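Local coordinates for protein putative citrate lyase, alfa subunit (Streptococcus mutans, PDB 2HJ0) that is a putative citrate lyase alpha subunit of the CitF family, an alpha/beta protein built round two large mixed sheets, at residues Gly391-Ala396 against Ile493-Glu498; Ser50-Ala55 against Val204-Thr209. All blocks are in the same frame, centred on the assembly; numbering follows the deposited sequence.

Contact 1: Gly391-Ala396 against Ile493-Glu498; sequences GVIRGA and IVALIE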
loop_
_atom_site.group_PDB
_atom_site.type_symbol
_atom_site.label_atom_id
_atom_site.label_comp_id
_atom_site.label_asym_id
_atom_site.label_seq_id
_atom_site.Cartn_x
_atom_site.Cartn_y
_atom_site.Cartn_z
ATOM N N GLY A 391 -17.231 -2.140 -37.689
ATOM C CA GLY A 391 -17.792 -1.258 -36.676
ATOM C C GLY A 391 -18.188 -1.939 -35.381
ATOM O O GLY A 391 -18.661 -1.303 -34.447
ATOM N N VAL A 392 -17.991 -3.244 -35.328
ATOM C CA VAL A 392 -18.322 -4.025 -34.150
ATOM C C VAL A 392 -17.255 -3.894 -33.064
ATOM O O VAL A 392 -16.066 -4.078 -33.329
ATOM C CB VAL A 392 -18.426 -5.503 -34.510
ATOM C CG1 VAL A 392 -18.754 -6.319 -33.280
ATOM C CG2 VAL A 392 -19.458 -5.693 -35.592
ATOM N N ILE A 393 -17.664 -3.587 -31.839
ATOM C CA ILE A 393 -16.696 -3.480 -30.755
ATOM C C ILE A 393 -15.984 -4.819 -30.585
ATOM O O ILE A 393 -16.615 -5.867 -30.666
ATOM C CB ILE A 393 -17.376 -3.136 -29.431
ATOM C CG1 ILE A 393 -17.749 -1.652 -29.419
ATOM C CG2 ILE A 393 -16.473 -3.540 -28.270
ATOM C CD1 ILE A 393 -18.308 -1.180 -28.107
ATOM N N ARG A 394 -14.677 -4.790 -30.352
ATOM C CA ARG A 394 -13.915 -6.022 -30.158
ATOM C C ARG A 394 -12.516 -5.702 -29.661
ATOM O O ARG A 394 -11.689 -6.596 -29.495
ATOM C CB ARG A 394 -13.832 -6.822 -31.462
ATOM C CG ARG A 394 -13.095 -6.111 -32.591
ATOM C CD ARG A 394 -13.196 -6.863 -33.916
ATOM N NE ARG A 394 -14.586 -7.085 -34.349
ATOM C CZ ARG A 394 -15.365 -8.093 -33.951
ATOM N NH1 ARG A 394 -14.911 -8.999 -33.096
ATOM N NH2 ARG A 394 -16.592 -8.209 -34.432
ATOM N N GLY A 395 -12.264 -4.420 -29.418
ATOM C CA GLY A 395 -10.960 -3.996 -28.952
ATOM C C GLY A 395 -10.876 -3.736 -27.463
ATOM O O GLY A 395 -11.540 -4.392 -26.662
ATOM N N ALA A 396 -10.039 -2.773 -27.095
ATOM C CA ALA A 396 -9.846 -2.400 -25.701
ATOM C C ALA A 396 -9.040 -1.115 -25.608
ATOM O O ALA A 396 -8.075 -0.902 -26.353
ATOM C CB ALA A 396 -9.131 -3.504 -24.965
ATOM N N ILE A 493 -26.918 4.311 -28.732
ATOM C CA ILE A 493 -25.558 4.473 -28.262
ATOM C C ILE A 493 -25.199 3.238 -27.442
ATOM O O ILE A 493 -25.587 3.110 -26.280
ATOM C CB ILE A 493 -25.415 5.708 -27.382
ATOM C CG1 ILE A 493 -25.938 6.938 -28.122
ATOM C CG2 ILE A 493 -23.965 5.877 -26.987
ATOM C CD1 ILE A 493 -25.198 7.257 -29.398
ATOM N N VAL A 494 -24.471 2.323 -28.068
ATOM C CA VAL A 494 -24.049 1.078 -27.443
ATOM C C VAL A 494 -23.067 1.250 -26.279
ATOM O O VAL A 494 -23.054 0.443 -25.343
ATOM C CB VAL A 494 -23.429 0.162 -28.513
ATOM C CG1 VAL A 494 -22.248 -0.610 -27.948
ATOM C CG2 VAL A 494 -24.492 -0.785 -29.030
ATOM N N ALA A 495 -22.255 2.302 -26.337
ATOM C CA ALA A 495 -21.265 2.570 -25.298
ATOM C C ALA A 495 -20.665 3.979 -25.383
ATOM O O ALA A 495 -20.626 4.592 -26.443
ATOM C CB ALA A 495 -20.152 1.534 -25.389
ATOM N N LEU A 496 -20.191 4.482 -24.255
ATOM C CA LEU A 496 -19.560 5.786 -24.218
ATOM C C LEU A 496 -18.054 5.587 -23.994
ATOM O O LEU A 496 -17.638 4.709 -23.228
ATOM C CB LEU A 496 -20.154 6.612 -23.072
ATOM C CG LEU A 496 -21.694 6.792 -23.056
ATOM C CD1 LEU A 496 -22.122 7.568 -21.817
ATOM C CD2 LEU A 496 -22.150 7.528 -24.311
ATOM N N ILE A 497 -17.220 6.363 -24.671
ATOM C CA ILE A 497 -15.782 6.234 -24.437
ATOM C C ILE A 497 -15.359 7.437 -23.605
ATOM O O ILE A 497 -15.401 8.576 -24.071
ATOM C CB ILE A 497 -14.949 6.193 -25.769
ATOM C CG1 ILE A 497 -15.028 4.797 -26.410
ATOM C CG2 ILE A 497 -13.486 6.473 -25.483
ATOM C CD1 ILE A 497 -16.427 4.352 -26.776
ATOM N N GLU A 498 -14.981 7.173 -22.358
ATOM C CA GLU A 498 -14.535 8.224 -21.461
ATOM C C GLU A 498 -13.015 8.340 -21.541
ATOM O O GLU A 498 -12.307 7.360 -21.360
ATOM C CB GLU A 498 -14.931 7.921 -20.013
ATOM C CG GLU A 498 -14.335 8.928 -19.027
ATOM C CD GLU A 498 -14.306 8.425 -17.594
ATOM O OE1 GLU A 498 -15.325 8.550 -16.883
ATOM O OE2 GLU A 498 -13.255 7.890 -17.180
#

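Contact 2: Ser50-Ala55 against Val204-Thr209; sequences SSIHEA and VIVTDT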
loop_
_atom_site.group_PDB
_atom_site.type_symbol
_atom_site.label_atom_id
_atom_site.label_comp_id
_atom_site.label_asym_id
_atom_site.label_seq_id
_atom_site.Cartn_x
_atom_site.Cartn_y
_atom_site.Cartn_z
ATOM N N SER A 50 -17.050 -20.766 3.203
ATOM C CA SER A 50 -17.100 -22.058 2.527
ATOM C C SER A 50 -17.287 -22.000 1.020
ATOM O O SER A 50 -16.717 -22.813 0.290
ATOM C CB SER A 50 -18.222 -22.908 3.103
ATOM O OG SER A 50 -19.461 -22.307 2.813
ATOM N N SER A 51 -18.074 -21.043 0.546
ATOM C CA SER A 51 -18.342 -20.960 -0.880
ATOM C C SER A 51 -18.567 -19.543 -1.372
ATOM O O SER A 51 -18.665 -18.612 -0.581
ATOM C CB SER A 51 -19.594 -21.765 -1.186
ATOM O OG SER A 51 -20.710 -21.181 -0.521
ATOM N N ILE A 52 -18.677 -19.387 -2.687
ATOM C CA ILE A 52 -18.933 -18.069 -3.245
ATOM C C ILE A 52 -20.308 -17.642 -2.762
ATOM O O ILE A 52 -20.538 -16.465 -2.517
ATOM C CB ILE A 52 -18.912 -18.080 -4.793
ATOM C CG1 ILE A 52 -17.530 -17.655 -5.295
ATOM C CG2 ILE A 52 -19.964 -17.148 -5.353
ATOM C CD1 ILE A 52 -16.476 -18.681 -5.098
ATOM N N HIS A 53 -21.217 -18.605 -2.615
ATOM C CA HIS A 53 -22.578 -18.313 -2.161
ATOM C C HIS A 53 -22.563 -17.546 -0.837
ATOM O O HIS A 53 -23.080 -16.430 -0.763
ATOM C CB HIS A 53 -23.393 -19.612 -2.002
ATOM C CG HIS A 53 -24.858 -19.381 -1.765
ATOM N ND1 HIS A 53 -25.796 -19.458 -2.772
ATOM C CD2 HIS A 53 -25.535 -19.003 -0.652
ATOM C CE1 HIS A 53 -26.983 -19.131 -2.292
ATOM N NE2 HIS A 53 -26.852 -18.851 -1.009
ATOM N N GLU A 54 -21.973 -18.143 0.202
ATOM C CA GLU A 54 -21.899 -17.511 1.521
ATOM C C GLU A 54 -21.183 -16.163 1.447
ATOM O O GLU A 54 -21.453 -15.249 2.227
ATOM C CB GLU A 54 -21.169 -18.421 2.509
ATOM C CG GLU A 54 -21.211 -17.947 3.951
ATOM C CD GLU A 54 -20.378 -18.821 4.884
ATOM O OE1 GLU A 54 -20.419 -18.586 6.112
ATOM O OE2 GLU A 54 -19.676 -19.742 4.402
ATOM N N ALA A 55 -20.263 -16.038 0.504
ATOM C CA ALA A 55 -19.551 -14.792 0.358
ATOM C C ALA A 55 -20.547 -13.721 -0.048
ATOM O O ALA A 55 -20.586 -12.648 0.547
ATOM C CB ALA A 55 -18.463 -14.927 -0.706
ATOM N N VAL A 204 -13.693 -9.502 -1.331
ATOM C CA VAL A 204 -13.769 -10.953 -1.199
ATOM C C VAL A 204 -12.704 -11.544 -2.116
ATOM O O VAL A 204 -12.843 -11.455 -3.333
ATOM C CB VAL A 204 -15.140 -11.488 -1.669
ATOM C CG1 VAL A 204 -15.105 -13.005 -1.761
ATOM C CG2 VAL A 204 -16.215 -11.065 -0.718
ATOM N N ILE A 205 -11.636 -12.119 -1.569
ATOM C CA ILE A 205 -10.643 -12.708 -2.460
ATOM C C ILE A 205 -10.955 -14.204 -2.574
ATOM O O ILE A 205 -11.245 -14.864 -1.570
ATOM C CB ILE A 205 -9.138 -12.491 -1.982
ATOM C CG1 ILE A 205 -8.785 -13.457 -0.865
ATOM C CG2 ILE A 205 -8.882 -11.058 -1.537
ATOM C CD1 ILE A 205 -8.066 -14.638 -1.389
ATOM N N VAL A 206 -10.934 -14.720 -3.802
ATOM C CA VAL A 206 -11.221 -16.130 -4.086
ATOM C C VAL A 206 -9.902 -16.789 -4.467
ATOM O O VAL A 206 -9.334 -16.513 -5.535
ATOM C CB VAL A 206 -12.205 -16.268 -5.277
ATOM C CG1 VAL A 206 -12.669 -17.719 -5.423
ATOM C CG2 VAL A 206 -13.362 -15.325 -5.087
ATOM N N THR A 207 -9.405 -17.652 -3.594
ATOM C CA THR A 207 -8.139 -18.290 -3.878
ATOM C C THR A 207 -8.276 -19.715 -4.326
ATOM O O THR A 207 -9.278 -20.397 -4.076
ATOM C CB THR A 207 -7.181 -18.265 -2.676
ATOM O OG1 THR A 207 -5.862 -18.649 -3.102
ATOM C CG2 THR A 207 -7.664 -19.209 -1.602
ATOM N N ASP A 208 -7.220 -20.165 -4.971
ATOM C CA ASP A 208 -7.159 -21.495 -5.514
ATOM C C ASP A 208 -6.318 -22.364 -4.609
ATOM O O ASP A 208 -6.422 -23.591 -4.634
ATOM C CB ASP A 208 -6.522 -21.414 -6.891
ATOM C CG ASP A 208 -7.025 -22.458 -7.795
ATOM O OD1 ASP A 208 -6.794 -22.327 -9.024
ATOM O OD2 ASP A 208 -7.652 -23.409 -7.254
ATOM N N THR A 209 -5.464 -21.717 -3.823
ATOM C CA THR A 209 -4.590 -22.437 -2.917
ATOM C C THR A 209 -4.461 -21.664 -1.627
ATOM O O THR A 209 -4.088 -20.496 -1.639
ATOM C CB THR A 209 -3.196 -22.662 -3.554
ATOM O OG1 THR A 209 -2.388 -21.496 -3.386
ATOM C CG2 THR A 209 -3.346 -22.950 -5.066
#

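Contact 1: Gly391-Ala396 against Ile493-Glu498
No ring or charged plane lies between Ile393 and the pair Val494 and Ala495; the flat groups of the two segments are turned to other partners. The carboxylate of Glu498 forms salt bridges with Arg146 and Arg153, one through each oxygen, while the guanidinium of Arg394 is directed to Asp128 and Asp390 in long, weak ion pairs. What remains between 391-396 and 493-498 is a small apolar joint that buries 75 Å² in all.

Its centre is the terminal methyl of Ile393. With CG1 set beside the backbone N (chi1 -76°) and the chain then extended (chi2 -175°), CD1 is carried out of the loop to meet the strand. There Ile393 CD1 comes to 4.0 Å from Val494 CG1, the two side chains reaching tip to tip. The same methyl lies 4.3 Å from Ala495 CB, so one atom of the loop is shared by two consecutive strand residues. The backbones stay well apart, with the CA atoms of Ile393 and Val494 separated by 9.3 Å, and side chains alone bridge the gap. Ile393 also rests on Met386 and Thr387 of its own loop region, and Ile134 of helix 127-135 packs on Val494.

In a regular strand, successive side chains would point to opposite faces of the sheet. Here both CB atoms are directed at the loop, because Val494 and Ala495 together face a single residue, Val508, on the antiparallel strand 504-511. The arrangement is that of a classic beta bulge, placed in a strand that runs parallel to 143-145 on its other flank, with a loop isoleucine packed against its two adjacent side chains.

Contact 2: Ser50-Ala55 against Val204-Thr209
Val204 and Val206 hold nearly the same first torsion, chi1 170° and -171°, which places CG1 anti to the backbone N in each and turns this methyl to the helix. Val204 CG1 lies 4.0 Å from Ala55 CB, and Val206 CG1 lies 3.9 Å from Ile52 CD1. The two helix residues reach the strand differently. Ala55 directs its CB toward the strand, and this single methyl makes the contact, the CA atoms of Ala55 and Val204 being 7.1 Å apart. Ile52 starts off alongside the strand and bends through CG1 until CD1 arrives at Val206, the two side chains crossing at about a right angle. A spacing of three residues on the helix is thus matched to a spacing of two on the strand, and all four touching residues are buried.

The start of the helix carries its own polar bonds. Ser51 is the N-cap, its OG accepting a weak bond of 3.4 Å from Glu54 N. Glu54 OE2 in turn takes two bonds from Ser50: N, at 3.1 Å, meets it nearly in line with its C-O bond, whereas OG, at 3.0 Å, comes on the anti side, 26° out of the carboxylate plane. Together they tie the turn before the helix to its first turn.

Strand 202-207 runs between the parallel strands 164-169 and 227-230 of the sheet. Ile52 extends the packing to Val229 and Val231, and also touches Met82 and Glu86, so it meets both the sheet and the neighbouring helix 79-89.

Overall arrangement
Both contacts reach the same mixed sheet but in different regions of it, with centres 32 Å apart and nearest atoms about 23 Å apart. Both segments of contact 2 precede those of contact 1 in the sequence. Contact 2 packs helix 52-58 on strand 202-207, close to the end formed by strand 48-49. Contact 1 lies toward the other end, where strands 493-498 and 504-511 are added beside 143-145. The C-terminal part of the chain thus returns, after the second sheet, to complete the first one. Contact 1 joins this returning strand to a loop between strand 383-384 and helix 400-406, whereas contact 2 remains within the earlier part of the chain.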